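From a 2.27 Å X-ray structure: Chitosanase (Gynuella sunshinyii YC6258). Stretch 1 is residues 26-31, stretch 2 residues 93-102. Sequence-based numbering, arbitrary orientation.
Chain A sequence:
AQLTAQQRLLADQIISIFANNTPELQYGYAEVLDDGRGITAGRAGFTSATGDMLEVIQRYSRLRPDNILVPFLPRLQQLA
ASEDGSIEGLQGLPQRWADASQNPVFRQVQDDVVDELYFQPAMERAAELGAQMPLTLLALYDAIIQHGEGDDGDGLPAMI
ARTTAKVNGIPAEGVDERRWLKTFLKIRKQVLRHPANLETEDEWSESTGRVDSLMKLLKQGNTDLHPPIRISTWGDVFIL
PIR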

# COMPACT_ATOMS: atom_id res chain seq x y z
N GLN A 26 2.50 4.85 10.43
CA GLN A 26 3.20 6.13 10.37
C GLN A 26 2.27 7.19 9.78
O GLN A 26 2.37 7.60 8.63
N TYR A 27 1.31 7.63 10.61
CA TYR A 27 0.39 8.67 10.17
C TYR A 27 1.12 9.98 9.89
O TYR A 27 0.78 10.70 8.94
N GLY A 28 2.14 10.31 10.70
CA GLY A 28 2.86 11.56 10.61
C GLY A 28 4.03 11.58 9.65
O GLY A 28 4.75 12.58 9.56
N TYR A 29 4.26 10.48 8.93
CA TYR A 29 5.38 10.39 8.01
C TYR A 29 5.14 11.28 6.80
O TYR A 29 4.02 11.33 6.26
N ALA A 30 6.18 11.98 6.35
CA ALA A 30 6.10 12.82 5.16
C ALA A 30 7.51 13.06 4.65
O ALA A 30 8.33 13.66 5.35
N GLU A 31 7.80 12.58 3.43
CA GLU A 31 9.15 12.65 2.90
C GLU A 31 9.10 12.77 1.38
O GLU A 31 8.12 12.38 0.74
N LEU A 93 4.96 21.73 3.70
CA LEU A 93 3.95 20.67 3.75
C LEU A 93 4.37 19.50 4.62
O LEU A 93 3.56 19.09 5.48
N PRO A 94 5.56 18.90 4.48
CA PRO A 94 5.93 17.81 5.40
C PRO A 94 5.70 18.13 6.86
O PRO A 94 5.08 17.33 7.58
N GLN A 95 6.16 19.29 7.32
CA GLN A 95 6.00 19.61 8.74
C GLN A 95 4.53 19.75 9.10
O GLN A 95 4.10 19.26 10.16
N ARG A 96 3.74 20.36 8.22
CA ARG A 96 2.32 20.55 8.53
C ARG A 96 1.57 19.22 8.57
O ARG A 96 0.71 19.01 9.44
N TRP A 97 1.89 18.31 7.65
CA TRP A 97 1.31 16.97 7.67
C TRP A 97 1.61 16.26 8.98
O TRP A 97 0.71 15.67 9.60
N ALA A 98 2.87 16.31 9.43
CA ALA A 98 3.22 15.74 10.73
C ALA A 98 2.38 16.35 11.85
O ALA A 98 1.88 15.64 12.73
N ASP A 99 2.21 17.68 11.84
CA ASP A 99 1.43 18.29 12.91
C ASP A 99 -0.05 17.95 12.78
O ASP A 99 -0.70 17.61 13.78
N ALA A 100 -0.59 18.01 11.56
CA ALA A 100 -1.98 17.63 11.36
C ALA A 100 -2.24 16.21 11.90
O ALA A 100 -3.28 15.97 12.51
N SER A 101 -1.28 15.30 11.72
CA SER A 101 -1.40 13.91 12.17
C SER A 101 -1.51 13.76 13.69
O SER A 101 -1.75 12.64 14.17
N GLN A 102 -1.29 14.82 14.45
CA GLN A 102 -1.55 14.71 15.88
C GLN A 102 -3.04 14.73 16.21
O GLN A 102 -3.42 14.39 17.33

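The two stretches bury 282 Å² between them, counted on both sides, and the register is set by two close CA pairs: Gly28 with Ala98 at 4.2 Å and Ala30 with Pro94 at 5.0 Å.

Leu93, the first residue of the stretch, lies in the helix and does not touch stretch 1; its CA-to-CB bond points sideways and its side chain (t, p) comes no nearer than 6.6 Å, from Leu93 CG to Ala30 CB. Contact begins at Pro94. Its CA-to-CB bond also points sideways, yet Ala30, whose own CB points toward the helix, meets it closely: Ala30 CB lies 3.7 Å from Pro94 CA and 4.0 Å from Pro94 CB, an apolar contact with the proline ring in the C-gamma exo pucker. Gln95 points away, and Arg96 is out of reach, with its NH1 hydrogen-bonded elsewhere in the structure.

Trp97 is the main side chain reaching in from the helix. CB points toward stretch 1, and chi1 of -175° (t) with chi2 of -76° brings the indole edge to the turn formed by Gln26 to Tyr29. There Trp97 NE1 donates a hydrogen bond to Tyr27 O at 2.9 Å, with an N-H...O angle of 145°. The acceptor lies near the ring plane, as expected for an in-plane N-H donor. Gly28 C also sits at the ring edge, 4.1 Å from Trp97 CD1, while Tyr29 O approaches the same CD1 obliquely at 3.6 Å. Closer to the backbone, Trp97 CB packs against Ala30 CB at 4.2 Å, so this methyl touches both Pro94 and Trp97, one helical turn apart.

Ala98 points sideways, but its methyl still reaches the glycine: Ala98 CB to Gly28 O is 3.6 Å. Asp99 is directed away and Ala100 is out of reach.

Ser101 turns back toward stretch 1 with chi1 at -59° (m). Its OG donates to Trp97 O at 2.8 Å, the carbonyl that also accepts from Ser101 N at 2.9 Å. Ser101 OG also lies 2.9 Å from Tyr27 O, but its proton is directed to Trp97 O, so this is a close polar approach without a hydrogen bond; Ser101 OG is 3.4 Å from Gly28 CA. Tyr27 CB and Ser101 CB are 4.2 Å apart; beyond CB, the tyrosine (chi1 -74°, m) leads away, and its OH is hydrogen-bonded elsewhere in the structure. Gln102 points away, leaving Ser101 as the last residue of stretch 2 in contact.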

# COMPACT_ATOMS: atom_id res chain seq x y z
CB GLN A 26 4.49 6.00 9.56
CG GLN A 26 5.53 5.06 10.18
CD GLN A 26 5.87 5.43 11.61
OE1 GLN A 26 6.57 6.42 11.85
NE2 GLN A 26 5.37 4.65 12.56
CB TYR A 27 -0.69 8.90 11.23
CG TYR A 27 -1.76 7.81 11.34
CD1 TYR A 27 -2.90 7.84 10.55
CD2 TYR A 27 -1.63 6.78 12.27
CE1 TYR A 27 -3.87 6.86 10.65
CE2 TYR A 27 -2.59 5.78 12.38
CZ TYR A 27 -3.72 5.83 11.57
OH TYR A 27 -4.70 4.85 11.67
CB TYR A 29 5.57 8.93 7.58
CG TYR A 29 6.61 8.66 6.51
CD1 TYR A 29 6.37 8.99 5.17
CD2 TYR A 29 7.82 8.03 6.81
CE1 TYR A 29 7.30 8.74 4.19
CE2 TYR A 29 8.76 7.77 5.83
CZ TYR A 29 8.49 8.13 4.52
OH TYR A 29 9.41 7.88 3.52
CB ALA A 30 5.42 14.16 5.48
CB GLU A 31 9.99 11.43 3.26
CG GLU A 31 10.30 11.23 4.74
CD GLU A 31 11.25 12.27 5.33
OE1 GLU A 31 11.44 13.35 4.73
OE2 GLU A 31 11.82 11.99 6.41
CB LEU A 93 3.60 20.22 2.32
CG LEU A 93 2.51 19.14 2.24
CD1 LEU A 93 1.40 19.51 3.16
CD2 LEU A 93 1.96 18.97 0.83
CB PRO A 94 7.42 17.60 5.09
CG PRO A 94 7.55 17.96 3.67
CD PRO A 94 6.59 19.10 3.44
CB GLN A 95 6.77 20.88 9.10
CG GLN A 95 6.93 21.08 10.61
CD GLN A 95 7.99 20.16 11.23
OE1 GLN A 95 7.82 18.94 11.27
NE2 GLN A 95 9.08 20.75 11.72
CB ARG A 96 1.71 21.52 7.53
CG ARG A 96 2.43 22.88 7.49
CD ARG A 96 1.47 24.06 7.50
NE ARG A 96 2.16 25.35 7.64
CZ ARG A 96 1.54 26.53 7.69
NH1 ARG A 96 0.22 26.59 7.61
NH2 ARG A 96 2.24 27.65 7.83
CB TRP A 97 1.84 16.14 6.50
CG TRP A 97 1.19 14.78 6.41
CD1 TRP A 97 1.44 13.70 7.20
CD2 TRP A 97 0.15 14.39 5.50
NE1 TRP A 97 0.64 12.65 6.82
CE2 TRP A 97 -0.16 13.05 5.79
CE3 TRP A 97 -0.52 15.04 4.46
CZ2 TRP A 97 -1.13 12.35 5.08
CZ3 TRP A 97 -1.48 14.34 3.76
CH2 TRP A 97 -1.78 13.00 4.07
CB ALA A 98 4.71 15.93 10.99
CB ASP A 99 1.66 19.80 12.93
CG ASP A 99 3.09 20.17 13.32
OD1 ASP A 99 3.68 19.47 14.17
OD2 ASP A 99 3.63 21.18 12.79
CB ALA A 100 -2.34 17.73 9.88
CB SER A 101 -0.20 13.08 11.68
OG SER A 101 -0.13 13.12 10.27
CB GLN A 102 -0.84 15.83 16.63
CG GLN A 102 0.66 15.70 16.62
CD GLN A 102 1.18 15.16 17.93
OE1 GLN A 102 1.62 14.01 18.01
NE2 GLN A 102 1.12 15.98 18.97